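Local coordinates for putative 2OG-Fe(II) oxygenase family protein (Caulobacter crescentus CB15, PDB 3OOX) that probably uses iron(II), 2-oxoglutarate and dioxygen to oxidise L-arginine and to form ethene, as a member of the iron/ascorbate-dependent oxidoreductase family, at residues S29-Y41 against L218-I231. Residues are numbered along the deposited sequence; the frame is centred on the assembly and turned at random.
Sequences SFERYGFAVLSDY and LPINPPPGCLVINI. With EDO (1,2-ethanediol), chain F.
Strand 35-39 pairs antiparallel with strand 227-231 in the larger sheet of the oxygenase core, Phe-35 facing Asn-230 and Leu-38 facing Leu-227. Four backbone bonds join the strands, among them a nearly straight one from Ile-229 N to Ala-36 O (2.8 Å). Gly-34, whose positive phi suits glycine, ends helix 19-33 and adds a fifth, its O accepting from Ile-231 N. In this double-stranded beta-helix (jelly-roll) fold of 2OG-Fe(II) oxygenases, one face of the pair looks toward strand 208-211 and Ile-220. There the Phe-35 ring is sandwiched: Asn-230 CB sits 3.4 Å from its centroid, Ile-220 CD1 covers the opposite face, 3.9 Å from the centroid, and Val-228 CG1 meets the edge. Asn-230 ND2 donates to Asp-193 OD2 and His-248 packs edge-to-face on Phe-35, probably beside the iron site. Were Phe-35 an alanine, a gap would probably open between Ile-220 and Asn-230. Branched Val-37 fills two directions, CG1 on Pro-222 CB (3.8 Å) and CG2 on Ile-220 CG2. Against the face bearing Ala-36 and Ile-229, Phe-30 of helix 19-33 turns CG anti to its carbonyl carbon (chi1 -73°), bringing CZ 3.7 Å from Ile-229 CG2 and one ring face under Ile-231 CD1. Beyond the strands, Tyr-41 lays its ring against the Gly-225 peptide, CE2 3.3 Å from Gly-225 C.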
loop_
_atom_site.group_PDB
_atom_site.type_symbol
_atom_site.label_atom_id
_atom_site.label_comp_id
_atom_site.label_asym_id
_atom_site.label_seq_id
_atom_site.Cartn_x
_atom_site.Cartn_y
_atom_site.Cartn_z
ATOM N N SER A 29 -12.928 10.101 -6.848
ATOM C CA SER A 29 -12.069 9.177 -7.557
ATOM C C SER A 29 -12.045 7.797 -6.849
ATOM O O SER A 29 -12.212 6.752 -7.478
ATOM C CB SER A 29 -10.670 9.780 -7.724
ATOM O OG SER A 29 -9.850 8.965 -8.530
ATOM N N PHE A 30 -11.881 7.797 -5.534
ATOM C CA PHE A 30 -11.921 6.553 -4.780
ATOM C C PHE A 30 -13.252 5.833 -4.970
ATOM O O PHE A 30 -13.284 4.617 -5.126
ATOM C CB PHE A 30 -11.722 6.832 -3.300
ATOM C CG PHE A 30 -10.304 7.214 -2.912
ATOM C CD1 PHE A 30 -9.217 6.422 -3.260
ATOM C CD2 PHE A 30 -10.067 8.319 -2.129
ATOM C CE1 PHE A 30 -7.933 6.768 -2.869
ATOM C CE2 PHE A 30 -8.809 8.643 -1.701
ATOM C CZ PHE A 30 -7.720 7.892 -2.105
ATOM N N GLU A 31 -14.348 6.575 -4.917
ATOM C CA GLU A 31 -15.660 5.951 -5.020
ATOM C C GLU A 31 -15.868 5.315 -6.410
ATOM O O GLU A 31 -16.490 4.253 -6.523
ATOM C CB GLU A 31 -16.790 6.928 -4.687
ATOM C CG GLU A 31 -18.129 6.207 -4.590
ATOM C CD GLU A 31 -19.298 7.085 -4.163
ATOM O OE1 GLU A 31 -19.086 8.222 -3.695
ATOM O OE2 GLU A 31 -20.453 6.604 -4.275
ATOM N N ARG A 32 -15.346 5.955 -7.452
ATOM C CA ARG A 32 -15.520 5.480 -8.831
ATOM C C ARG A 32 -14.619 4.280 -9.141
ATOM O O ARG A 32 -15.066 3.309 -9.754
ATOM C CB ARG A 32 -15.237 6.629 -9.812
ATOM C CG ARG A 32 -15.241 6.278 -11.302
ATOM C CD ARG A 32 -16.550 5.777 -11.813
ATOM N NE ARG A 32 -16.372 5.365 -13.210
ATOM C CZ ARG A 32 -15.948 4.158 -13.602
ATOM N NH1 ARG A 32 -15.661 3.188 -12.710
ATOM N NH2 ARG A 32 -15.793 3.922 -14.902
ATOM N N TYR A 33 -13.355 4.380 -8.741
ATOM C CA TYR A 33 -12.305 3.470 -9.225
ATOM C C TYR A 33 -11.630 2.647 -8.117
ATOM O O TYR A 33 -10.903 1.704 -8.433
ATOM C CB TYR A 33 -11.201 4.245 -9.935
ATOM C CG TYR A 33 -11.630 4.929 -11.219
ATOM C CD1 TYR A 33 -12.015 4.176 -12.317
ATOM C CD2 TYR A 33 -11.632 6.324 -11.332
ATOM C CE1 TYR A 33 -12.421 4.790 -13.506
ATOM C CE2 TYR A 33 -12.029 6.944 -12.524
ATOM C CZ TYR A 33 -12.417 6.166 -13.586
ATOM O OH TYR A 33 -12.814 6.778 -14.775
ATOM N N GLY A 34 -11.846 3.027 -6.854
ATOM C CA GLY A 34 -11.093 2.490 -5.729
ATOM C C GLY A 34 -9.677 3.033 -5.616
ATOM O O GLY A 34 -8.924 2.606 -4.750
ATOM N N PHE A 35 -9.348 4.010 -6.453
ATOM C CA PHE A 35 -7.994 4.553 -6.633
ATOM C C PHE A 35 -8.078 6.064 -6.801
ATOM O O PHE A 35 -9.048 6.563 -7.364
ATOM C CB PHE A 35 -7.311 3.992 -7.890
ATOM C CG PHE A 35 -6.569 2.684 -7.677
ATOM C CD1 PHE A 35 -7.258 1.479 -7.650
ATOM C CD2 PHE A 35 -5.197 2.654 -7.511
ATOM C CE1 PHE A 35 -6.605 0.300 -7.450
ATOM C CE2 PHE A 35 -4.532 1.459 -7.350
ATOM C CZ PHE A 35 -5.252 0.275 -7.327
ATOM N N ALA A 36 -7.015 6.757 -6.391
ATOM C CA ALA A 36 -6.830 8.175 -6.683
ATOM C C ALA A 36 -5.362 8.430 -6.938
ATOM O O ALA A 36 -4.499 7.674 -6.483
ATOM C CB ALA A 36 -7.329 9.026 -5.528
ATOM N N VAL A 37 -5.081 9.509 -7.666
ATOM C CA VAL A 37 -3.722 9.921 -7.948
ATOM C C VAL A 37 -3.542 11.296 -7.345
ATOM O O VAL A 37 -4.334 12.205 -7.647
ATOM C CB VAL A 37 -3.419 9.977 -9.467
ATOM C CG1 VAL A 37 -1.968 10.461 -9.714
ATOM C CG2 VAL A 37 -3.685 8.584 -10.113
ATOM N N LEU A 38 -2.515 11.425 -6.515
ATOM C CA LEU A 38 -2.218 12.644 -5.748
ATOM C C LEU A 38 -0.900 13.232 -6.244
ATOM O O LEU A 38 0.147 12.601 -6.158
ATOM C CB LEU A 38 -2.125 12.320 -4.257
ATOM C CG LEU A 38 -1.848 13.494 -3.326
ATOM C CD1 LEU A 38 -3.088 14.319 -3.272
ATOM C CD2 LEU A 38 -1.522 12.990 -1.932
ATOM N N SER A 39 -0.961 14.451 -6.791
ATOM C CA SER A 39 0.227 15.147 -7.295
ATOM C C SER A 39 0.677 16.219 -6.293
ATOM O O SER A 39 -0.029 16.498 -5.315
ATOM C CB SER A 39 -0.105 15.769 -8.637
ATOM O OG SER A 39 -1.159 16.701 -8.502
ATOM N N ASP A 40 1.877 16.754 -6.506
ATOM C CA ASP A 40 2.400 17.890 -5.736
ATOM C C ASP A 40 2.470 17.592 -4.229
ATOM O O ASP A 40 2.094 18.433 -3.409
ATOM C CB ASP A 40 1.566 19.154 -5.980
ATOM C CG ASP A 40 1.500 19.559 -7.426
ATOM O OD1 ASP A 40 2.507 19.380 -8.158
ATOM O OD2 ASP A 40 0.432 20.076 -7.830
ATOM N N TYR A 41 2.973 16.416 -3.866
ATOM C CA TYR A 41 3.103 16.064 -2.435
ATOM C C TYR A 41 4.205 16.908 -1.826
ATOM O O TYR A 41 5.053 17.464 -2.541
ATOM C CB TYR A 41 3.336 14.566 -2.197
ATOM C CG TYR A 41 4.478 13.887 -2.961
ATOM C CD1 TYR A 41 5.805 14.290 -2.808
ATOM C CD2 TYR A 41 4.218 12.808 -3.809
ATOM C CE1 TYR A 41 6.845 13.637 -3.484
ATOM C CE2 TYR A 41 5.248 12.152 -4.483
ATOM C CZ TYR A 41 6.558 12.566 -4.316
ATOM O OH TYR A 41 7.579 11.907 -4.989
ATOM N N LEU A 218 -7.799 -0.619 -16.858
ATOM C CA LEU A 218 -7.503 0.796 -17.065
ATOM C C LEU A 218 -6.103 1.119 -16.589
ATOM O O LEU A 218 -5.784 0.843 -15.432
ATOM C CB LEU A 218 -8.495 1.648 -16.289
ATOM C CG LEU A 218 -9.982 1.383 -16.501
ATOM C CD1 LEU A 218 -10.774 2.376 -15.653
ATOM C CD2 LEU A 218 -10.392 1.441 -17.953
ATOM N N PRO A 219 -5.267 1.762 -17.443
ATOM C CA PRO A 219 -3.931 2.129 -17.007
ATOM C C PRO A 219 -3.942 3.258 -15.969
ATOM O O PRO A 219 -4.714 4.216 -16.108
ATOM C CB PRO A 219 -3.243 2.599 -18.304
ATOM C CG PRO A 219 -4.304 2.960 -19.178
ATOM C CD PRO A 219 -5.507 2.136 -18.845
ATOM N N ILE A 220 -3.116 3.113 -14.934
ATOM C CA ILE A 220 -2.853 4.184 -13.982
ATOM C C ILE A 220 -1.386 4.505 -14.168
ATOM O O ILE A 220 -0.498 3.794 -13.703
ATOM C CB ILE A 220 -3.182 3.811 -12.519
ATOM C CG1 ILE A 220 -4.647 3.374 -12.402
ATOM C CG2 ILE A 220 -2.921 5.013 -11.610
ATOM C CD1 ILE A 220 -5.030 2.943 -11.014
ATOM N N ASN A 221 -1.156 5.597 -14.903
ATOM C CA ASN A 221 0.174 5.984 -15.354
ATOM C C ASN A 221 0.423 7.440 -15.005
ATOM O O ASN A 221 0.272 8.335 -15.865
ATOM C CB ASN A 221 0.345 5.786 -16.859
ATOM C CG ASN A 221 1.788 5.943 -17.281
ATOM O OD1 ASN A 221 2.697 5.816 -16.453
ATOM N ND2 ASN A 221 2.018 6.209 -18.574
ATOM N N PRO A 222 0.779 7.705 -13.749
ATOM C CA PRO A 222 0.838 9.118 -13.358
ATOM C C PRO A 222 2.128 9.785 -13.812
ATOM O O PRO A 222 3.090 9.112 -14.158
ATOM C CB PRO A 222 0.830 9.043 -11.834
ATOM C CG PRO A 222 1.558 7.766 -11.546
ATOM C CD PRO A 222 1.112 6.813 -12.615
ATOM N N PRO A 223 2.160 11.124 -13.779
ATOM C CA PRO A 223 3.449 11.781 -13.928
ATOM C C PRO A 223 4.325 11.499 -12.724
ATOM O O PRO A 223 3.831 11.018 -11.705
ATOM C CB PRO A 223 3.102 13.283 -13.967
ATOM C CG PRO A 223 1.696 13.414 -13.607
ATOM C CD PRO A 223 1.067 12.054 -13.469
ATOM N N PRO A 224 5.619 11.797 -12.811
ATOM C CA PRO A 224 6.527 11.704 -11.680
ATOM C C PRO A 224 6.079 12.575 -10.497
ATOM O O PRO A 224 5.278 13.494 -10.698
ATOM C CB PRO A 224 7.868 12.181 -12.257
ATOM C CG PRO A 224 7.737 12.047 -13.684
ATOM C CD PRO A 224 6.319 12.264 -14.027
ATOM N N GLY A 225 6.593 12.263 -9.313
ATOM C CA GLY A 225 6.293 13.012 -8.087
ATOM C C GLY A 225 4.851 12.911 -7.648
ATOM O O GLY A 225 4.280 13.878 -7.118
ATOM N N CYS A 226 4.242 11.737 -7.870
ATOM C CA CYS A 226 2.883 11.504 -7.394
ATOM C C CYS A 226 2.812 10.275 -6.478
ATOM O O CYS A 226 3.732 9.471 -6.404
ATOM C CB CYS A 226 1.882 11.283 -8.551
ATOM S SG CYS A 226 1.602 12.653 -9.699
ATOM N N LEU A 227 1.696 10.184 -5.761
ATOM C CA LEU A 227 1.308 8.996 -5.027
ATOM C C LEU A 227 0.042 8.439 -5.656
ATOM O O LEU A 227 -0.925 9.164 -5.881
ATOM C CB LEU A 227 1.020 9.329 -3.551
ATOM C CG LEU A 227 2.242 9.531 -2.660
ATOM C CD1 LEU A 227 1.872 10.365 -1.431
ATOM C CD2 LEU A 227 2.841 8.191 -2.217
ATOM N N VAL A 228 0.059 7.140 -5.947
ATOM C CA VAL A 228 -1.152 6.448 -6.366
ATOM C C VAL A 228 -1.696 5.781 -5.092
ATOM O O VAL A 228 -0.981 5.084 -4.393
ATOM C CB VAL A 228 -0.881 5.368 -7.416
ATOM C CG1 VAL A 228 -2.183 4.601 -7.719
ATOM C CG2 VAL A 228 -0.299 5.993 -8.699
ATOM N N ILE A 229 -2.949 6.048 -4.776
ATOM C CA ILE A 229 -3.528 5.584 -3.526
ATOM C C ILE A 229 -4.743 4.725 -3.813
ATOM O O ILE A 229 -5.542 5.070 -4.673
ATOM C CB ILE A 229 -3.944 6.754 -2.644
ATOM C CG1 ILE A 229 -2.744 7.698 -2.448
ATOM C CG2 ILE A 229 -4.474 6.230 -1.269
ATOM C CD1 ILE A 229 -3.107 9.128 -2.184
ATOM N N ASN A 230 -4.874 3.610 -3.105
ATOM C CA ASN A 230 -6.079 2.741 -3.252
ATOM C C ASN A 230 -6.704 2.362 -1.928
ATOM O O ASN A 230 -6.020 2.225 -0.895
ATOM C CB ASN A 230 -5.817 1.477 -4.096
ATOM C CG ASN A 230 -4.804 0.542 -3.486
ATOM O OD1 ASN A 230 -3.612 0.858 -3.455
ATOM N ND2 ASN A 230 -5.264 -0.628 -2.989
ATOM N N ILE A 231 -8.020 2.182 -1.988
ATOM C CA ILE A 231 -8.832 1.700 -0.884
ATOM C C ILE A 231 -8.546 0.205 -0.677
ATOM O O ILE A 231 -8.467 -0.541 -1.661
ATOM C CB ILE A 231 -10.337 1.844 -1.227
ATOM C CG1 ILE A 231 -10.659 3.308 -1.598
ATOM C CG2 ILE A 231 -11.242 1.273 -0.079
ATOM C CD1 ILE A 231 -10.450 4.314 -0.474
HETATM C C1 EDO F . 9.422 9.810 -8.562
HETATM O O1 EDO F . 8.099 10.145 -9.035
HETATM C C2 EDO F . 10.208 11.020 -8.062
HETATM O O2 EDO F . 10.123 12.135 -8.970
HETATM O O HOH W 1 -8.814 -0.260 -4.270
HETATM O O HOH W 2 3.630 16.086 -8.712
HETATM O O HOH W 3 6.556 9.133 -6.793
HETATM O O HOH W 4 5.517 16.026 -5.703
#